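Local coordinates for protein interferon-inducible and double-stranded-dependent eIF-2kinase (Carassius auratus, PDB 4KMF) that binds left-handed Z-DNA through its Zalpha domain and, as the whole kinase, probably phosphorylates the translation initiation factor eIF2alpha, at residues 3-6 with 7-10; 37-40 with 41-44. All coordinates share one frame; numbering follows the deposited sequence.

Contact 1. Residues 3-6 with 7-10; sequences ETQM and ERKI
Helix 2-17, the first helix of the winged helix-turn-helix Zalpha domain, is knit near its start by four consecutive i to i+4 backbone bonds between residues 3-6 and 7-10. Glu7 N donates to Glu3 O at 2.8 Å, Ile10 N reaches Met6 O at 3.1 Å, and Arg8 N and Lys9 N bond to Thr4 O and Gln5 O between them. Around this backbone the side chains divide into two groups. On the outer surface Gln5 holds CG anti to its backbone N (chi1 175°) and then bends at chi2 (65°), which carries its amide to the stems of both Arg8 and Lys9. Gln5 OE1 lies 3.6 Å from Arg8 CD, while Gln5 NE2 comes 3.5 Å from Lys9 CE. The Gln5 and Arg8 chains cross at about a right angle with amide and guanidinium planes 71° apart, so the two flat groups are not stacked; Thr4 CG2 approaches the same guanidinium obliquely. Met6 bends at chi2 and chi3, bringing its CE methyl 3.6 Å from Lys9 CD. The other group faces helix 33-45. Glu7 CG passes 3.2 Å from Glu3 O, and the extended chain beyond it delivers OE2 to hydrogen bonds with His39 and Asn42. Ile10 lays CG1 and CD1 against Met6 O and is buried against His39 and Leu40, whereas Glu3 OE1 forms a salt bridge with Arg38. The two carboxylates do not touch, Glu3 OE1 standing 6.1 Å from Glu7 OE2. Their mutual repulsion is probably modest and offset by Arg38, and the double grip on Glu7 OE2 is likely to hold that carboxylate in place beside the second helix.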
loop_
_atom_site.group_PDB
_atom_site.type_symbol
_atom_site.label_atom_id
_atom_site.label_comp_id
_atom_site.label_asym_id
_atom_site.label_seq_id
_atom_site.Cartn_x
_atom_site.Cartn_y
_atom_site.Cartn_z
ATOM N N GLU A 3 5.851 -1.018 20.389
ATOM C CA GLU A 3 4.689 -0.549 19.609
ATOM C C GLU A 3 3.729 0.231 20.497
ATOM O O GLU A 3 3.255 1.304 20.118
ATOM C CB GLU A 3 3.932 -1.698 18.912
ATOM C CG GLU A 3 4.791 -2.680 18.135
ATOM C CD GLU A 3 5.350 -2.153 16.820
ATOM O OE1 GLU A 3 4.635 -2.186 15.786
ATOM O OE2 GLU A 3 6.540 -1.761 16.802
ATOM N N THR A 4 3.464 -0.310 21.689
ATOM C CA THR A 4 2.650 0.376 22.681
ATOM C C THR A 4 3.220 1.744 23.022
ATOM O O THR A 4 2.490 2.722 23.055
ATOM C CB THR A 4 2.430 -0.474 23.922
ATOM O OG1 THR A 4 1.888 -1.733 23.510
ATOM C CG2 THR A 4 1.455 0.174 24.873
ATOM N N GLN A 5 4.534 1.811 23.214
ATOM C CA GLN A 5 5.199 3.049 23.516
ATOM C C GLN A 5 5.113 4.060 22.352
ATOM O O GLN A 5 4.799 5.228 22.561
ATOM C CB GLN A 5 6.645 2.751 23.933
ATOM C CG GLN A 5 7.465 3.982 24.150
ATOM C CD GLN A 5 6.972 4.810 25.296
ATOM O OE1 GLN A 5 6.238 4.325 26.167
ATOM N NE2 GLN A 5 7.377 6.084 25.315
ATOM N N MET A 6 5.312 3.601 21.123
ATOM C CA MET A 6 5.061 4.429 19.934
ATOM C C MET A 6 3.616 4.959 19.865
ATOM O O MET A 6 3.397 6.122 19.520
ATOM C CB MET A 6 5.335 3.637 18.666
ATOM C CG MET A 6 5.825 4.462 17.522
ATOM S SD MET A 6 7.605 4.772 17.699
ATOM C CE MET A 6 7.563 6.338 18.581
ATOM N N GLU A 7 2.644 4.085 20.151
ATOM C CA GLU A 7 1.245 4.488 20.173
ATOM C C GLU A 7 0.980 5.573 21.210
ATOM O O GLU A 7 0.252 6.540 20.930
ATOM C CB GLU A 7 0.316 3.262 20.257
ATOM C CG GLU A 7 0.450 2.436 18.953
ATOM C CD GLU A 7 -0.533 1.304 18.726
ATOM O OE1 GLU A 7 -1.394 1.036 19.590
ATOM O OE2 GLU A 7 -0.439 0.691 17.624
ATOM N N ARG A 8 1.614 5.449 22.376
ATOM C CA ARG A 8 1.513 6.452 23.445
ATOM C C ARG A 8 2.021 7.802 22.981
ATOM O O ARG A 8 1.383 8.841 23.253
ATOM C CB ARG A 8 2.324 6.001 24.662
ATOM C CG ARG A 8 1.609 5.050 25.604
ATOM C CD ARG A 8 2.644 4.538 26.610
ATOM N NE ARG A 8 2.159 3.478 27.500
ATOM C CZ ARG A 8 2.780 3.109 28.628
ATOM N NH1 ARG A 8 3.908 3.706 29.002
ATOM N NH2 ARG A 8 2.272 2.146 29.395
ATOM N N LYS A 9 3.138 7.786 22.245
ATOM C CA LYS A 9 3.701 9.008 21.691
ATOM C C LYS A 9 2.768 9.682 20.684
ATOM O O LYS A 9 2.644 10.900 20.678
ATOM C CB LYS A 9 5.060 8.726 21.069
ATOM C CG LYS A 9 6.099 8.343 22.106
ATOM C CD LYS A 9 7.511 8.352 21.539
ATOM C CE LYS A 9 8.481 7.962 22.634
ATOM N NZ LYS A 9 9.847 8.616 22.601
ATOM N N ILE A 10 2.101 8.886 19.844
ATOM C CA ILE A 10 1.114 9.389 18.882
ATOM C C ILE A 10 -0.082 10.006 19.617
ATOM O O ILE A 10 -0.548 11.089 19.267
ATOM C CB ILE A 10 0.692 8.260 17.894
ATOM C CG1 ILE A 10 1.872 7.922 16.972
ATOM C CG2 ILE A 10 -0.543 8.633 17.053
ATOM C CD1 ILE A 10 1.813 6.525 16.285
#

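Contact 2. Residues 37-40 with 41-44. With nucleotides of chain B.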
loop_
_atom_site.group_PDB
_atom_site.type_symbol
_atom_site.label_atom_id
_atom_site.label_comp_id
_atom_site.label_asym_id
_atom_site.label_seq_id
_atom_site.Cartn_x
_atom_site.Cartn_y
_atom_site.Cartn_z
ATOM N N ASN A 37 0.615 5.182 10.035
ATOM C CA ASN A 37 -0.726 4.716 9.695
ATOM C C ASN A 37 -1.042 3.363 10.307
ATOM O O ASN A 37 -2.146 3.143 10.777
ATOM C CB ASN A 37 -0.942 4.737 8.177
ATOM C CG ASN A 37 -1.478 6.052 7.701
ATOM O OD1 ASN A 37 -2.093 6.792 8.464
ATOM N ND2 ASN A 37 -1.279 6.341 6.417
ATOM N N ARG A 38 -0.066 2.459 10.339
ATOM C CA ARG A 38 -0.251 1.183 11.042
ATOM C C ARG A 38 -0.736 1.451 12.486
ATOM O O ARG A 38 -1.740 0.907 12.936
ATOM C CB ARG A 38 1.052 0.386 11.042
ATOM C CG ARG A 38 0.914 -0.913 11.824
ATOM C CD ARG A 38 2.154 -1.777 11.660
ATOM N NE ARG A 38 3.116 -1.569 12.728
ATOM C CZ ARG A 38 4.356 -1.090 12.566
ATOM N NH1 ARG A 38 4.813 -0.771 11.348
ATOM N NH2 ARG A 38 5.153 -0.940 13.637
ATOM N N HIS A 39 -0.031 2.330 13.181
ATOM C CA HIS A 39 -0.402 2.681 14.542
ATOM C C HIS A 39 -1.733 3.397 14.656
ATOM O O HIS A 39 -2.505 3.099 15.571
ATOM C CB HIS A 39 0.713 3.469 15.220
ATOM C CG HIS A 39 1.968 2.679 15.401
ATOM N ND1 HIS A 39 1.990 1.437 16.009
ATOM C CD2 HIS A 39 3.241 2.936 15.027
ATOM C CE1 HIS A 39 3.227 0.975 16.017
ATOM N NE2 HIS A 39 4.008 1.865 15.428
ATOM N N LEU A 40 -2.013 4.345 13.757
ATOM C CA LEU A 40 -3.294 5.078 13.817
ATOM C C LEU A 40 -4.490 4.116 13.654
ATOM O O LEU A 40 -5.478 4.226 14.375
ATOM C CB LEU A 40 -3.355 6.161 12.734
ATOM C CG LEU A 40 -2.498 7.391 13.088
ATOM C CD1 LEU A 40 -2.375 8.352 11.899
ATOM C CD2 LEU A 40 -3.019 8.078 14.349
ATOM N N TYR A 41 -4.396 3.180 12.703
ATOM C CA TYR A 41 -5.500 2.241 12.500
ATOM C C TYR A 41 -5.623 1.231 13.644
ATOM O O TYR A 41 -6.751 0.875 13.996
ATOM C CB TYR A 41 -5.446 1.572 11.111
ATOM C CG TYR A 41 -5.911 2.510 10.004
ATOM C CD1 TYR A 41 -4.989 3.347 9.334
ATOM C CD2 TYR A 41 -7.256 2.582 9.637
ATOM C CE1 TYR A 41 -5.399 4.232 8.333
ATOM C CE2 TYR A 41 -7.680 3.477 8.630
ATOM C CZ TYR A 41 -6.741 4.309 7.994
ATOM O OH TYR A 41 -7.182 5.185 7.010
ATOM N N ASN A 42 -4.500 0.814 14.262
ATOM C CA ASN A 42 -4.586 -0.003 15.505
ATOM C C ASN A 42 -5.258 0.801 16.610
ATOM O O ASN A 42 -6.137 0.287 17.306
ATOM C CB ASN A 42 -3.194 -0.377 16.046
ATOM C CG ASN A 42 -2.455 -1.371 15.189
ATOM O OD1 ASN A 42 -3.045 -2.119 14.430
ATOM N ND2 ASN A 42 -1.141 -1.425 15.372
ATOM N N LEU A 43 -4.859 2.071 16.754
ATOM C CA LEU A 43 -5.461 2.973 17.748
ATOM C C LEU A 43 -6.947 3.183 17.477
ATOM O O LEU A 43 -7.717 3.412 18.389
ATOM C CB LEU A 43 -4.710 4.307 17.810
ATOM C CG LEU A 43 -3.360 4.296 18.512
ATOM C CD1 LEU A 43 -2.640 5.595 18.269
ATOM C CD2 LEU A 43 -3.572 4.056 20.024
ATOM N N GLN A 44 -7.369 3.109 16.228
ATOM C CA GLN A 44 -8.776 3.161 15.926
ATOM C C GLN A 44 -9.515 1.877 16.320
ATOM O O GLN A 44 -10.615 1.927 16.890
ATOM C CB GLN A 44 -8.950 3.452 14.447
ATOM C CG GLN A 44 -10.414 3.670 14.098
ATOM C CD GLN A 44 -10.583 4.121 12.704
ATOM O OE1 GLN A 44 -11.064 5.228 12.468
ATOM N NE2 GLN A 44 -10.226 3.269 11.756
ATOM P P DG B 5 0.135 3.550 4.308
ATOM O OP1 DG B 5 0.227 4.993 4.554
ATOM O OP2 DG B 5 1.304 2.777 3.790
ATOM O "O5'" DG B 5 -0.388 2.808 5.622
ATOM C "C5'" DG B 5 -0.509 1.383 5.638
ATOM C "C4'" DG B 5 -1.209 1.030 6.929
ATOM O "O4'" DG B 5 -2.533 1.604 6.997
ATOM C "C3'" DG B 5 -1.369 -0.465 7.081
ATOM O "O3'" DG B 5 -0.336 -0.831 7.982
ATOM C "C2'" DG B 5 -2.724 -0.649 7.745
ATOM C "C1'" DG B 5 -3.449 0.662 7.550
ATOM N N9 DG B 5 -4.536 0.593 6.565
ATOM C C8 DG B 5 -5.844 0.989 6.763
ATOM N N7 DG B 5 -6.593 0.849 5.708
ATOM C C5 DG B 5 -5.737 0.303 4.741
ATOM C C6 DG B 5 -6.010 -0.034 3.386
ATOM O O6 DG B 5 -7.111 0.080 2.818
ATOM N N1 DG B 5 -4.891 -0.551 2.708
ATOM C C2 DG B 5 -3.646 -0.701 3.300
ATOM N N2 DG B 5 -2.673 -1.190 2.514
ATOM N N3 DG B 5 -3.364 -0.324 4.583
ATOM C C4 DG B 5 -4.466 0.127 5.255
ATOM P P DC B 4 -4.962 6.411 4.459
ATOM O OP1 DC B 4 -5.092 6.496 5.933
ATOM O OP2 DC B 4 -3.862 7.153 3.854
ATOM O "O5'" DC B 4 -4.871 4.901 3.980
ATOM C "C5'" DC B 4 -4.286 3.870 4.819
ATOM C "C4'" DC B 4 -3.312 3.058 3.958
ATOM O "O4'" DC B 4 -4.040 2.357 2.916
ATOM C "C3'" DC B 4 -2.257 3.874 3.212
ATOM O "O3'" DC B 4 -0.992 3.195 3.221
ATOM C "C2'" DC B 4 -2.781 3.951 1.789
ATOM C "C1'" DC B 4 -3.360 2.560 1.683
ATOM N N1 DC B 4 -4.301 2.428 0.562
ATOM C C2 DC B 4 -3.813 2.103 -0.709
ATOM O O2 DC B 4 -2.607 1.931 -0.867
ATOM N N3 DC B 4 -4.698 1.972 -1.738
ATOM C C4 DC B 4 -6.007 2.191 -1.531
ATOM N N4 DC B 4 -6.843 2.022 -2.542
ATOM C C5 DC B 4 -6.531 2.516 -0.232
ATOM C C6 DC B 4 -5.652 2.638 0.773
ATOM P P DC B 6 0.356 -2.270 7.993
ATOM O OP1 DC B 6 0.362 -2.690 9.410
ATOM O OP2 DC B 6 1.644 -2.069 7.309
ATOM O "O5'" DC B 6 -0.564 -3.268 7.205
ATOM C "C5'" DC B 6 -0.171 -4.613 7.358
ATOM C "C4'" DC B 6 -0.355 -5.314 6.034
ATOM O "O4'" DC B 6 -1.770 -5.406 5.755
ATOM C "C3'" DC B 6 0.276 -4.681 4.810
ATOM O "O3'" DC B 6 0.774 -5.753 4.023
ATOM C "C2'" DC B 6 -0.898 -4.015 4.098
ATOM C "C1'" DC B 6 -2.031 -4.963 4.432
ATOM N N1 DC B 6 -3.403 -4.362 4.416
ATOM C C2 DC B 6 -4.123 -4.389 3.216
ATOM O O2 DC B 6 -3.595 -4.878 2.212
ATOM N N3 DC B 6 -5.370 -3.886 3.189
ATOM C C4 DC B 6 -5.882 -3.358 4.316
ATOM N N4 DC B 6 -7.120 -2.851 4.264
ATOM C C5 DC B 6 -5.167 -3.329 5.566
ATOM C C6 DC B 6 -3.926 -3.830 5.561
#
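Tyr41 and Asn37, one helical turn apart, run alongside each other in the same direction, and the tight part of the contact is formed where both meet the DNA. Tyr41 N bonds to Asn37 O, and the same carbonyl oxygen sits in the plane of the tyrosine ring at its edge, 3.2 Å from CD1. With CG turned beside its own backbone N (chi1 -76°), Tyr41 presents one ring face to the base of DG5 of chain B: C8 stands 3.3 Å above the plane over the ring centre, consistent with a CH-pi contact. At the ring edge Tyr41 OH donates to OP1 of DC4 of chain B at 2.7 Å. Asn37 ND2 grips OP1 of DG5 of chain B, also at 2.7 Å and nearly straight (164°), with its amide 69° from the ring plane. Arg38 lays CG and CD against the DC6 phosphate of chain B, CD 3.0 Å from its OP1; that oxygen lies at the edge of the guanidinium, near its plane, and NH2 forms a salt bridge with Glu3. Helix 33-45 is thus the recognition helix of the winged helix-turn-helix, and Trp59 from strand 58-61 meets the Tyr41 ring edge-to-face. A leucine in place of Tyr41 would probably leave the DC4 phosphate without its hydroxyl donor and the guanine C8 without a flat aromatic surface. Away from the DNA the side chains of 37-40 and 41-44 touch each other little: Arg38 CG lies 4.1 Å from Asn42 ND2, which is hydrogen-bonded to Glu7 OE2. Leu40 and Leu43 turn instead into the protein core, Leu40 on Ile10, Ala22 and Ile25, Leu43 on Glu7, and Gln44 carries its amide off to a weak bond with Asn51.

How the contacts relate
From the N terminus, contact 1 comes first, within helix 2-17, and is complete before the chain passes through strand 20-21 and helix 22-29 to helix 33-45, where contact 2 lies. Each joins adjoining turns of one helix, so neither closes a long loop, and the two follow in series without nesting or crossing. Their centres are 10 Å apart, yet they meet directly across the helix pair: Ile10 CD1 packs 3.4 Å from His39 CB beside the polar links from Glu3 and Glu7. The Glu3, Glu7 and Ile10 side chains of contact 1 tie helix 2-17 to helix 33-45, while Asn37, Arg38 and Tyr41 of contact 2 meet the DNA.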